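Local coordinates for protein aldo-keto reductase AKR2E4 (Bombyx mori, PDB 3WCZ) that reduces 3-dehydroecdysone with NADPH as cosubstrate, accepts phenylglyoxal and isatin less well, and may help to regulate moulting in the silkworm, at residues L116-P122 against S154-F160; Q9-G13 against R175-N179; H93-V99 against E138-M143. All coordinates share one frame; numbering follows the deposited sequence. Where two conformers were deposited one is given.

Interaction 1 of 3, residues L116-P122 against S154-F160. With NAP (NADP nicotinamide-adenine-dinucleotide phosphate), chain B; EDO (1,2-ethanediol), chain F.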
loop_
_atom_site.group_PDB
_atom_site.type_symbol
_atom_site.label_atom_id
_atom_site.label_comp_id
_atom_site.label_asym_id
_atom_site.label_seq_id
_atom_site.Cartn_x
_atom_site.Cartn_y
_atom_site.Cartn_z
ATOM N N LEU A 116 3.353 -5.013 -9.726
ATOM C CA LEU A 116 4.304 -4.657 -8.671
ATOM C C LEU A 116 4.314 -5.768 -7.645
ATOM O O LEU A 116 3.285 -6.132 -7.109
ATOM C CB LEU A 116 3.896 -3.334 -8.005
ATOM C CG LEU A 116 4.785 -2.846 -6.874
ATOM C CD1 LEU A 116 6.213 -2.643 -7.263
ATOM C CD2 LEU A 116 4.207 -1.545 -6.365
ATOM N N TYR A 117 5.496 -6.317 -7.398
ATOM C CA TYR A 117 5.714 -7.277 -6.317
ATOM C C TYR A 117 6.586 -6.628 -5.264
ATOM O O TYR A 117 7.628 -6.041 -5.568
ATOM C CB TYR A 117 6.388 -8.521 -6.847
ATOM C CG TYR A 117 6.221 -9.766 -6.018
ATOM C CD1 TYR A 117 5.028 -10.060 -5.386
ATOM C CD2 TYR A 117 7.240 -10.701 -5.907
ATOM C CE1 TYR A 117 4.854 -11.229 -4.665
ATOM C CE2 TYR A 117 7.079 -11.867 -5.183
ATOM C CZ TYR A 117 5.881 -12.125 -4.568
ATOM O OH TYR A 117 5.743 -13.319 -3.883
ATOM N N LEU A 118 6.147 -6.716 -4.005
ATOM C CA LEU A 118 6.840 -6.117 -2.870
ATOM C C LEU A 118 7.295 -7.153 -1.872
ATOM O O LEU A 118 6.535 -8.076 -1.549
ATOM C CB LEU A 118 5.902 -5.163 -2.125
ATOM C CG LEU A 118 5.321 -4.016 -2.956
ATOM C CD1 LEU A 118 4.375 -3.199 -2.092
ATOM C CD2 LEU A 118 6.380 -3.126 -3.522
ATOM N N ILE A 119 8.482 -6.943 -1.310
ATOM C CA ILE A 119 8.855 -7.674 -0.115
ATOM C C ILE A 119 8.028 -7.069 1.029
ATOM O O ILE A 119 8.148 -5.867 1.306
ATOM C CB ILE A 119 10.357 -7.535 0.206
ATOM C CG1 ILE A 119 11.220 -8.004 -0.968
ATOM C CG2 ILE A 119 10.676 -8.314 1.489
ATOM C CD1 ILE A 119 12.716 -7.974 -0.636
ATOM N N HIS A 120 7.190 -7.855 1.697
ATOM C CA HIS A 120 6.201 -7.300 2.631
ATOM C C HIS A 120 6.849 -6.680 3.872
ATOM O O HIS A 120 6.428 -5.624 4.335
ATOM C CB HIS A 120 5.194 -8.413 3.011
ATOM C CG HIS A 120 3.871 -7.910 3.500
ATOM N ND1 HIS A 120 2.694 -8.580 3.252
ATOM C CD2 HIS A 120 3.545 -6.824 4.244
ATOM C CE1 HIS A 120 1.695 -7.919 3.824
ATOM N NE2 HIS A 120 2.183 -6.841 4.414
ATOM N N PHE A 121 7.873 -7.349 4.410
ATOM C CA PHE A 121 8.699 -6.829 5.501
ATOM C C PHE A 121 10.148 -7.253 5.279
ATOM O O PHE A 121 10.413 -8.294 4.637
ATOM C CB PHE A 121 8.287 -7.403 6.874
ATOM C CG PHE A 121 6.994 -6.870 7.410
ATOM C CD1 PHE A 121 5.814 -7.500 7.096
ATOM C CD2 PHE A 121 6.973 -5.783 8.264
ATOM C CE1 PHE A 121 4.595 -7.022 7.593
ATOM C CE2 PHE A 121 5.768 -5.265 8.746
ATOM C CZ PHE A 121 4.582 -5.900 8.419
ATOM N N PRO A 122 11.091 -6.546 5.916
ATOM C CA PRO A 122 12.504 -6.952 5.788
ATOM C C PRO A 122 12.852 -8.135 6.693
ATOM O O PRO A 122 13.960 -8.647 6.585
ATOM C CB PRO A 122 13.284 -5.690 6.193
ATOM C CG PRO A 122 12.341 -4.919 7.094
ATOM C CD PRO A 122 10.946 -5.226 6.554
ATOM N N SER A 154 7.451 -4.600 -12.143
ATOM C CA SER A 154 8.260 -3.787 -11.230
ATOM C C SER A 154 8.381 -4.475 -9.879
ATOM O O SER A 154 7.518 -5.256 -9.504
ATOM C CB SER A 154 7.607 -2.420 -10.983
ATOM O OG SER A 154 7.505 -1.668 -12.186
ATOM N N ILE A 155 9.445 -4.144 -9.160
ATOM C CA ILE A 155 9.717 -4.709 -7.856
ATOM C C ILE A 155 10.008 -3.611 -6.847
ATOM O O ILE A 155 10.608 -2.590 -7.162
ATOM C CB ILE A 155 10.875 -5.765 -7.894
ATOM C CG1 ILE A 155 12.151 -5.194 -8.536
ATOM C CG2 ILE A 155 10.390 -7.022 -8.602
ATOM C CD1 ILE A 155 13.310 -6.174 -8.401
ATOM N N GLY A 156 9.539 -3.811 -5.614
ATOM C CA GLY A 156 9.804 -2.875 -4.538
ATOM C C GLY A 156 9.727 -3.546 -3.184
ATOM O O GLY A 156 9.748 -4.787 -3.066
ATOM N N VAL A 157 9.678 -2.715 -2.153
ATOM C CA VAL A 157 9.697 -3.212 -0.792
ATOM C C VAL A 157 8.623 -2.535 0.043
ATOM O O VAL A 157 7.973 -1.564 -0.399
ATOM C CB VAL A 157 11.106 -3.012 -0.151
ATOM C CG1 VAL A 157 12.154 -3.796 -0.917
ATOM C CG2 VAL A 157 11.472 -1.509 -0.020
ATOM N N SER A 158 8.443 -3.038 1.257
ATOM C CA SER A 158 7.480 -2.461 2.180
ATOM C C SER A 158 8.069 -2.568 3.583
ATOM O O SER A 158 8.781 -3.542 3.900
ATOM C CB SER A 158 6.172 -3.240 2.060
ATOM O OG SER A 158 5.130 -2.702 2.856
ATOM N N ASN A 159 7.778 -1.590 4.424
ATOM C CA ASN A 159 8.234 -1.597 5.807
ATOM C C ASN A 159 9.756 -1.619 5.922
ATOM O O ASN A 159 10.304 -2.140 6.895
ATOM C CB ASN A 159 7.616 -2.753 6.592
ATOM C CG ASN A 159 6.123 -2.681 6.626
ATOM O OD1 ASN A 159 5.391 -3.491 6.013
ATOM N ND2 ASN A 159 5.639 -1.726 7.353
ATOM N N PHE A 160 10.439 -0.986 4.975
ATOM C CA PHE A 160 11.884 -0.804 5.088
ATOM C C PHE A 160 12.204 0.568 5.674
ATOM O O PHE A 160 11.659 1.588 5.235
ATOM C CB PHE A 160 12.609 -0.929 3.736
ATOM C CG PHE A 160 12.897 -2.354 3.312
ATOM C CD1 PHE A 160 11.911 -3.327 3.340
ATOM C CD2 PHE A 160 14.152 -2.708 2.823
ATOM C CE1 PHE A 160 12.182 -4.615 2.927
ATOM C CE2 PHE A 160 14.425 -4.015 2.426
ATOM C CZ PHE A 160 13.451 -4.949 2.458
HETATM P PA NAP B . -7.409 2.363 6.051
HETATM O O1A NAP B . -7.601 2.479 4.597
HETATM O O2A NAP B . -6.404 3.108 6.785
HETATM O O5B NAP B . -8.743 2.463 6.855
HETATM C C5B NAP B . -9.869 1.724 6.488
HETATM C C4B NAP B . -11.106 2.024 7.320
HETATM O O4B NAP B . -11.598 3.338 6.990
HETATM C C3B NAP B . -12.241 1.084 7.180
HETATM O O3B NAP B . -12.821 0.942 8.454
HETATM C C2B NAP B . -13.119 1.766 6.245
HETATM O O2B NAP B . -14.477 1.382 6.334
HETATM C C1B NAP B . -12.945 3.219 6.597
HETATM N N9A NAP B . -13.137 4.180 5.531
HETATM C C8A NAP B . -12.708 4.040 4.259
HETATM N N7A NAP B . -12.928 5.131 3.555
HETATM C C5A NAP B . -13.536 6.036 4.385
HETATM C C6A NAP B . -14.001 7.343 4.209
HETATM N N6A NAP B . -13.954 8.038 2.997
HETATM N N1A NAP B . -14.555 7.934 5.283
HETATM C C2A NAP B . -14.632 7.306 6.455
HETATM N N3A NAP B . -14.185 6.056 6.666
HETATM C C4A NAP B . -13.622 5.426 5.623
HETATM O O3 NAP B . -7.152 0.786 6.323
HETATM P PN NAP B . -5.944 -0.252 6.362
HETATM O O1N NAP B . -6.535 -1.533 5.897
HETATM O O2N NAP B . -5.324 -0.183 7.712
HETATM O O5D NAP B . -4.850 0.263 5.331
HETATM C C5D NAP B . -5.139 0.375 3.977
HETATM C C4D NAP B . -4.464 -0.659 3.067
HETATM O O4D NAP B . -3.055 -0.527 3.093
HETATM C C3D NAP B . -4.685 -2.084 3.462
HETATM O O3D NAP B . -6.003 -2.526 3.205
HETATM C C2D NAP B . -3.642 -2.758 2.719
HETATM O O2D NAP B . -3.963 -2.830 1.359
HETATM C C1D NAP B . -2.472 -1.828 2.956
HETATM N N1N NAP B . -1.603 -2.073 4.113
HETATM C C2N NAP B . -0.362 -2.560 3.934
HETATM C C3N NAP B . 0.456 -2.773 5.014
HETATM C C7N NAP B . 1.824 -3.263 4.728
HETATM O O7N NAP B . 2.380 -3.103 3.614
HETATM N N7N NAP B . 2.507 -3.769 5.776
HETATM C C4N NAP B . -0.001 -2.561 6.329
HETATM C C5N NAP B . -1.289 -2.037 6.509
HETATM C C6N NAP B . -2.050 -1.809 5.370
HETATM P P2B NAP B . -15.308 0.854 5.070
HETATM O O1X NAP B . -16.677 0.489 5.678
HETATM O O2X NAP B . -15.446 1.966 4.123
HETATM O O3X NAP B . -14.573 -0.341 4.518
HETATM C C1 EDO F . 9.424 2.315 8.230
HETATM O O1 EDO F . 8.616 3.020 9.188
HETATM C C2 EDO F . 9.436 0.853 8.554
HETATM O O2 EDO F . 8.100 0.345 8.696
#

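Interaction 2 of 3, residues Q9-G13 against R175-N179. With EDO (1,2-ethanediol), chain C.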
loop_
_atom_site.group_PDB
_atom_site.type_symbol
_atom_site.label_atom_id
_atom_site.label_comp_id
_atom_site.label_asym_id
_atom_site.label_seq_id
_atom_site.Cartn_x
_atom_site.Cartn_y
_atom_site.Cartn_z
ATOM N N GLN A 9 5.285 8.178 -12.707
ATOM C CA GLN A 9 6.166 7.352 -13.522
ATOM C C GLN A 9 7.276 6.826 -12.622
ATOM O O GLN A 9 7.940 7.612 -11.981
ATOM C CB GLN A 9 6.765 8.131 -14.694
ATOM C CG GLN A 9 7.608 7.222 -15.485
ATOM C CD GLN A 9 8.179 7.797 -16.775
ATOM O OE1 GLN A 9 9.009 7.149 -17.428
ATOM N NE2 GLN A 9 7.734 8.985 -17.161
ATOM N N LEU A 10 7.432 5.500 -12.542
ATOM C CA LEU A 10 8.458 4.897 -11.658
ATOM C C LEU A 10 9.862 4.953 -12.260
ATOM O O LEU A 10 10.024 5.205 -13.463
ATOM C CB LEU A 10 8.096 3.460 -11.328
ATOM C CG LEU A 10 6.749 3.340 -10.613
ATOM C CD1 LEU A 10 6.257 1.900 -10.543
ATOM C CD2 LEU A 10 6.783 4.040 -9.217
ATOM N N ASN A 11 10.871 4.686 -11.430
ATOM C CA ASN A 11 12.246 4.718 -11.906
ATOM C C ASN A 11 12.579 3.680 -12.986
ATOM O O ASN A 11 13.640 3.776 -13.610
ATOM C CB ASN A 11 13.241 4.685 -10.727
ATOM C CG ASN A 11 13.137 3.420 -9.861
ATOM O OD1 ASN A 11 12.759 2.349 -10.329
ATOM N ND2 ASN A 11 13.509 3.555 -8.594
ATOM N N ASP A 12 11.700 2.711 -13.223
ATOM C CA ASP A 12 11.906 1.718 -14.286
ATOM C C ASP A 12 11.032 2.025 -15.529
ATOM O O ASP A 12 10.970 1.226 -16.466
ATOM C CB ASP A 12 11.672 0.297 -13.763
ATOM C CG ASP A 12 10.213 0.008 -13.451
ATOM O OD1 ASP A 12 9.350 0.903 -13.584
ATOM O OD2 ASP A 12 9.934 -1.145 -13.065
ATOM N N GLY A 13 10.354 3.170 -15.502
ATOM C CA GLY A 13 9.515 3.593 -16.615
ATOM C C GLY A 13 8.056 3.218 -16.511
ATOM O O GLY A 13 7.222 3.791 -17.218
ATOM N N ARG A 175 17.278 -0.630 -7.797
ATOM C CA ARG A 175 16.663 -0.218 -6.544
ATOM C C ARG A 175 15.143 -0.381 -6.659
ATOM O O ARG A 175 14.580 -0.519 -7.752
ATOM C CB ARG A 175 17.061 1.199 -6.115
ATOM C CG ARG A 175 16.387 2.265 -6.872
ATOM C CD ARG A 175 16.992 3.645 -6.615
ATOM N NE ARG A 175 18.416 3.676 -6.981
ATOM C CZ ARG A 175 19.235 4.699 -6.771
ATOM N NH1 ARG A 175 18.820 5.808 -6.183
ATOM N NH2 ARG A 175 20.496 4.590 -7.147
ATOM N N PRO A 176 14.496 -0.482 -5.508
ATOM C CA PRO A 176 13.054 -0.631 -5.511
ATOM C C PRO A 176 12.387 0.550 -6.199
ATOM O O PRO A 176 12.885 1.686 -6.109
ATOM C CB PRO A 176 12.709 -0.699 -4.020
ATOM C CG PRO A 176 13.875 -0.222 -3.314
ATOM C CD PRO A 176 15.052 -0.460 -4.150
ATOM N N VAL A 177 11.283 0.305 -6.894
ATOM C CA VAL A 177 10.479 1.414 -7.435
ATOM C C VAL A 177 9.698 2.130 -6.340
ATOM O O VAL A 177 9.419 3.316 -6.468
ATOM C CB VAL A 177 9.467 0.972 -8.515
ATOM C CG1 VAL A 177 10.179 0.473 -9.761
ATOM C CG2 VAL A 177 8.491 -0.091 -7.994
ATOM N N ILE A 178 9.406 1.398 -5.260
ATOM C CA ILE A 178 8.488 1.814 -4.212
ATOM C C ILE A 178 8.928 1.259 -2.876
ATOM O O ILE A 178 9.442 0.153 -2.807
ATOM C CB ILE A 178 7.059 1.315 -4.539
ATOM C CG1 ILE A 178 6.408 2.344 -5.481
ATOM C CG2 ILE A 178 6.181 1.100 -3.254
ATOM C CD1 ILE A 178 5.221 1.867 -6.221
ATOM N N ASN A 179 8.698 2.046 -1.825
ATOM C CA ASN A 179 8.685 1.597 -0.444
ATOM C C ASN A 179 7.287 1.873 0.075
ATOM O O ASN A 179 6.863 3.045 0.115
ATOM C CB ASN A 179 9.783 2.288 0.390
ATOM C CG ASN A 179 9.924 1.717 1.809
ATOM O OD1 ASN A 179 9.502 0.600 2.091
ATOM N ND2 ASN A 179 10.608 2.463 2.672
HETATM C C1 EDO C . 20.316 1.331 -9.315
HETATM O O1 EDO C . 20.132 1.645 -7.921
HETATM C C2 EDO C . 19.166 1.927 -10.134
HETATM O O2 EDO C . 17.979 1.138 -9.912
HETATM O O HOH W 1 10.365 4.891 -8.595
HETATM O O HOH W 2 13.398 -0.389 -10.288
#

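Interaction 3 of 3, residues H93-V99 against E138-M143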
loop_
_atom_site.group_PDB
_atom_site.type_symbol
_atom_site.label_atom_id
_atom_site.label_comp_id
_atom_site.label_asym_id
_atom_site.label_seq_id
_atom_site.Cartn_x
_atom_site.Cartn_y
_atom_site.Cartn_z
ATOM N N HIS A 93 11.503 -15.849 2.198
ATOM C CA HIS A 93 12.605 -14.938 1.931
ATOM C C HIS A 93 13.853 -15.555 1.304
ATOM O O HIS A 93 14.730 -14.829 0.838
ATOM C CB HIS A 93 12.962 -14.149 3.188
ATOM C CG HIS A 93 12.092 -12.950 3.407
ATOM N ND1 HIS A 93 12.573 -11.803 3.985
ATOM C CD2 HIS A 93 10.799 -12.700 3.089
ATOM C CE1 HIS A 93 11.605 -10.897 4.042
ATOM N NE2 HIS A 93 10.512 -11.426 3.520
ATOM N N ALA A 94 14.000 -16.879 1.326
ATOM C CA ALA A 94 15.177 -17.437 0.660
ATOM C C ALA A 94 15.094 -17.138 -0.824
ATOM O O ALA A 94 14.013 -17.119 -1.394
ATOM C CB ALA A 94 15.276 -18.927 0.923
ATOM N N ARG A 95 16.236 -16.950 -1.473
ATOM C CA ARG A 95 16.227 -16.553 -2.873
ATOM C C ARG A 95 15.302 -17.433 -3.718
ATOM O O ARG A 95 14.487 -16.939 -4.487
ATOM C CB ARG A 95 17.657 -16.536 -3.447
ATOM C CG ARG A 95 17.731 -16.244 -4.953
ATOM C CD ARG A 95 17.852 -17.500 -5.810
ATOM N NE ARG A 95 18.923 -18.388 -5.350
ATOM C CZ ARG A 95 20.206 -18.251 -5.670
ATOM N NH1 ARG A 95 20.605 -17.263 -6.467
ATOM N NH2 ARG A 95 21.093 -19.111 -5.187
ATOM N N ASP A 96 15.456 -18.741 -3.574
ATOM C CA ASP A 96 14.742 -19.717 -4.399
ATOM C C ASP A 96 13.262 -19.817 -4.113
ATOM O O ASP A 96 12.553 -20.445 -4.872
ATOM C CB ASP A 96 15.375 -21.091 -4.216
ATOM C CG ASP A 96 16.836 -21.105 -4.589
ATOM O OD1 ASP A 96 17.609 -20.416 -3.902
ATOM O OD2 ASP A 96 17.185 -21.830 -5.552
ATOM N N GLN A 97 12.794 -19.182 -3.041
ATOM C CA GLN A 97 11.370 -19.209 -2.695
ATOM C C GLN A 97 10.585 -18.086 -3.361
ATOM O O GLN A 97 9.362 -18.155 -3.428
ATOM C CB GLN A 97 11.189 -19.085 -1.186
ATOM C CG GLN A 97 11.699 -20.263 -0.427
ATOM C CD GLN A 97 11.497 -20.020 1.061
ATOM O OE1 GLN A 97 12.160 -19.159 1.669
ATOM N NE2 GLN A 97 10.553 -20.754 1.660
ATOM N N VAL A 98 11.268 -17.057 -3.834
ATOM C CA VAL A 98 10.587 -15.840 -4.274
ATOM C C VAL A 98 9.752 -16.096 -5.527
ATOM O O VAL A 98 8.543 -15.767 -5.560
ATOM C CB VAL A 98 11.591 -14.674 -4.455
ATOM C CG1 VAL A 98 10.910 -13.412 -4.987
ATOM C CG2 VAL A 98 12.308 -14.375 -3.140
ATOM N N VAL A 99 10.340 -16.662 -6.567
ATOM C CA VAL A 99 9.601 -16.903 -7.789
ATOM C C VAL A 99 8.412 -17.851 -7.547
ATOM O O VAL A 99 7.305 -17.548 -7.991
ATOM C CB VAL A 99 10.542 -17.325 -8.966
ATOM C CG1 VAL A 99 9.755 -17.855 -10.154
ATOM C CG2 VAL A 99 11.395 -16.132 -9.397
ATOM N N GLU A 138 19.378 -11.062 -0.109
ATOM C CA GLU A 138 19.157 -12.316 -0.800
ATOM C C GLU A 138 17.744 -12.391 -1.384
ATOM O O GLU A 138 17.531 -12.801 -2.525
ATOM C CB GLU A 138 19.408 -13.497 0.123
ATOM C CG GLU A 138 19.043 -14.766 -0.559
ATOM C CD GLU A 138 19.378 -16.011 0.219
ATOM O OE1 GLU A 138 20.450 -16.007 0.873
ATOM O OE2 GLU A 138 18.598 -16.992 0.151
ATOM N N THR A 139 16.768 -11.978 -0.584
ATOM C CA THR A 139 15.391 -11.984 -1.029
ATOM C C THR A 139 15.278 -11.094 -2.273
ATOM O O THR A 139 14.577 -11.408 -3.237
ATOM C CB THR A 139 14.501 -11.445 0.102
ATOM O OG1 THR A 139 14.842 -12.107 1.328
ATOM C CG2 THR A 139 13.025 -11.633 -0.197
ATOM N N TRP A 140 15.980 -9.960 -2.233
ATOM C CA TRP A 140 15.932 -8.998 -3.332
ATOM C C TRP A 140 16.503 -9.614 -4.601
ATOM O O TRP A 140 16.026 -9.297 -5.708
ATOM C CB TRP A 140 16.658 -7.705 -2.948
ATOM C CG TRP A 140 16.456 -6.603 -3.937
ATOM C CD1 TRP A 140 17.393 -6.075 -4.770
ATOM C CD2 TRP A 140 15.237 -5.928 -4.225
ATOM N NE1 TRP A 140 16.828 -5.102 -5.557
ATOM C CE2 TRP A 140 15.505 -4.977 -5.220
ATOM C CE3 TRP A 140 13.929 -6.038 -3.731
ATOM C CZ2 TRP A 140 14.519 -4.140 -5.739
ATOM C CZ3 TRP A 140 12.964 -5.218 -4.251
ATOM C CH2 TRP A 140 13.256 -4.287 -5.234
ATOM N N GLN A 141 17.494 -10.489 -4.493
ATOM C CA GLN A 141 17.941 -11.151 -5.681
ATOM C C GLN A 141 16.857 -12.039 -6.295
ATOM O O GLN A 141 16.706 -12.080 -7.514
ATOM C CB GLN A 141 19.170 -11.945 -5.392
ATOM C CG GLN A 141 19.635 -12.516 -6.625
ATOM C CD GLN A 141 20.898 -13.191 -6.438
ATOM O OE1 GLN A 141 21.572 -13.016 -5.415
ATOM N NE2 GLN A 141 21.265 -13.979 -7.426
ATOM N N GLY A 142 16.043 -12.687 -5.462
ATOM C CA GLY A 142 14.899 -13.425 -5.959
ATOM C C GLY A 142 13.899 -12.483 -6.634
ATOM O O GLY A 142 13.268 -12.859 -7.610
ATOM N N MET A 143 13.718 -11.284 -6.071
ATOM C CA MET A 143 12.850 -10.274 -6.669
ATOM C C MET A 143 13.377 -9.865 -8.045
ATOM O O MET A 143 12.588 -9.739 -8.992
ATOM C CB MET A 143 12.707 -9.039 -5.773
ATOM C CG MET A 143 12.110 -9.340 -4.397
ATOM S SD MET A 143 10.379 -9.898 -4.373
ATOM C CE MET A 143 9.565 -8.319 -4.642
#

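Interaction 1 of 3, residues L116-P122 against S154-F160
L118 folds its CD2 branch over G156, 3.4 Å from the glycine C, and here the two parallel strands pack tightly. A beta carbon on G156 would point at this methyl from only 3.0 Å, which explains why glycine suits the position. Around it Y117 N donates to S154 O, Y117 O accepts from G156 N at 2.9 Å, and I119 N donates to G156 O. On the opposite face of the sheet I119 and V157 add an apolar pair. These are neighbouring inner strands of the (beta/alpha)8 barrel of aldo-keto reductases; their short axes cross at -38° and lie 4.2 Å apart.

At the last pair of the strands the bonding slackens: S158 N to I119 O is weak, and beyond it side chains carry the contact, with the cofactor carboxamide taking the place of strand pairing. The amide of N159 lies flat on one face of the F121 ring, the planes 6° apart and OD1 3.3 Å from CE2. That oxygen accepts from NADP N7N at 2.9 Å, while ND2 is held by Y206 and bonds weakly to an ethanediol, probably from the crystallisation liquor. F121 CG stands anti to the carbonyl carbon (chi1 -73°), which brings the ring beneath the amide. Without the ring, as with an alanine here, the N159 amide would probably lose its flat support, leaving OD1 less firmly set for the carboxamide. S158 OG also reaches O7N, although its proton may go to Q180 O instead. Farther along, P122 CB sits over one face of the F160 ring, 3.9 Å from its centroid in a CH-pi contact, with V157 CB over the other.

Interaction 2 of 3, residues Q9-G13 against R175-N179
L10 and V177 cross at about a right angle: L10 CD1 comes against V177 CB at 3.9 Å, while its other branch, CD2, reaches obliquely to CD1 of I178 at 4.0 Å. A branched leucine suits a place where two apolar partners lie in different directions. The next residue, N11, turns its amide across V177, with OD1 3.2 Å from CG1 and ND2 directed at the backbone. Its CG is set between the backbone N and the carbonyl carbon (chi1 61°), and from there ND2 donates to P176 O at 3.2 Å. The acceptor lies close to the amide plane, but the donor stands above the carbonyl plane, 40° out of it. The amide is almost perpendicular to the R175 guanidinium, with ND2 near CG of that arginine; R175 NE and NH2 instead hold a bound ethanediol. D12 places its carboxylate beside V177 CG1, its OD2 taken by S154.

L10 to G13 form a type I beta turn, closed by G13 N to L10 O, between strands 7-9 and 15-17. This N-terminal hairpin thus packs against the approach to barrel strand 178-182. Two waters fill out the polar side: one accepts from N11 N and donates to V177 O at 2.8 Å, the other donates to both N11 OD1 and R175 O. Apolar contact therefore fits the hairpin to the barrel, while N11 and water satisfy backbone groups at the partly exposed margin.

Interaction 3 of 3, residues H93-V99 against E138-M143
One face of the H93 imidazole is met by the methyl of T139: CG2 stands 4.1 Å from the ring centroid and 17° off its normal, a CH-pi contact displaced towards the rim. M143 CB lies over one face of another flat group, the indole of W140, which takes no part in the meeting of the helices. At the edge of the R95 guanidinium, in the conformer given, NE makes a salt bridge with D96 OD1. Q141 NE2 lies near the guanidinium plane by NH1, away from the NE edge, its amide steeply inclined, but both atoms are donors. R95 and Q141 each have a second deposited conformer, so both pairings are to be read with caution.

T139 uses its two branches separately. With OG1 anti to the carbonyl carbon (chi1 -48°), the hydroxyl donates to H93 O at 2.8 Å, in the carbonyl plane and on a lone pair, while CG2 serves the ring. Threonine thus supplies a donor and a methyl at one point. E138 is extended, and its OE2 accepts from R95 N at 2.9 Å through the anti lone pair. A carboxylate here would probably be favoured by the partial positive charge near the start of helix 95-109. Close by, A94 N is bonded to Q97 OE1, so the side chain of the first turn satisfies another backbone N-H.

In the middle the helices meet at G142. A beta carbon there would clash with V98, and glycine lets V98 CG1 settle 3.5 Å from G142 C and against M143 SD. The short axes approach to 7.5 Å and cross at -35°. On their inner side H93, T139 and W140 rest on I119. Neighbouring helices running in the same general direction outside a parallel strand cylinder are characteristic of the TIM barrel.

How the interactions relate
Interaction 1 is the central one, joining two inner strands of the barrel beneath the nicotinamide; there the H120 side chain comes within about 4 Å of that of Y58, the probable proton donor. Interaction 2 meets it through D12 OD2 and S154 OG, 2.6 Å apart, and F160 O and N179 ND2, 2.9 Å apart; strands 152-158 and 178-182 are neighbours in the sheet. Interaction 3 lies on the outside, its centre about 12 Å from that of interaction 1, with W140 and M143 packed against residues 155-157. The cofactor is touched directly by interaction 1, whereas the side chains of I178 in interaction 2 and H93 in interaction 3 lie about 9 and 11 Å from it.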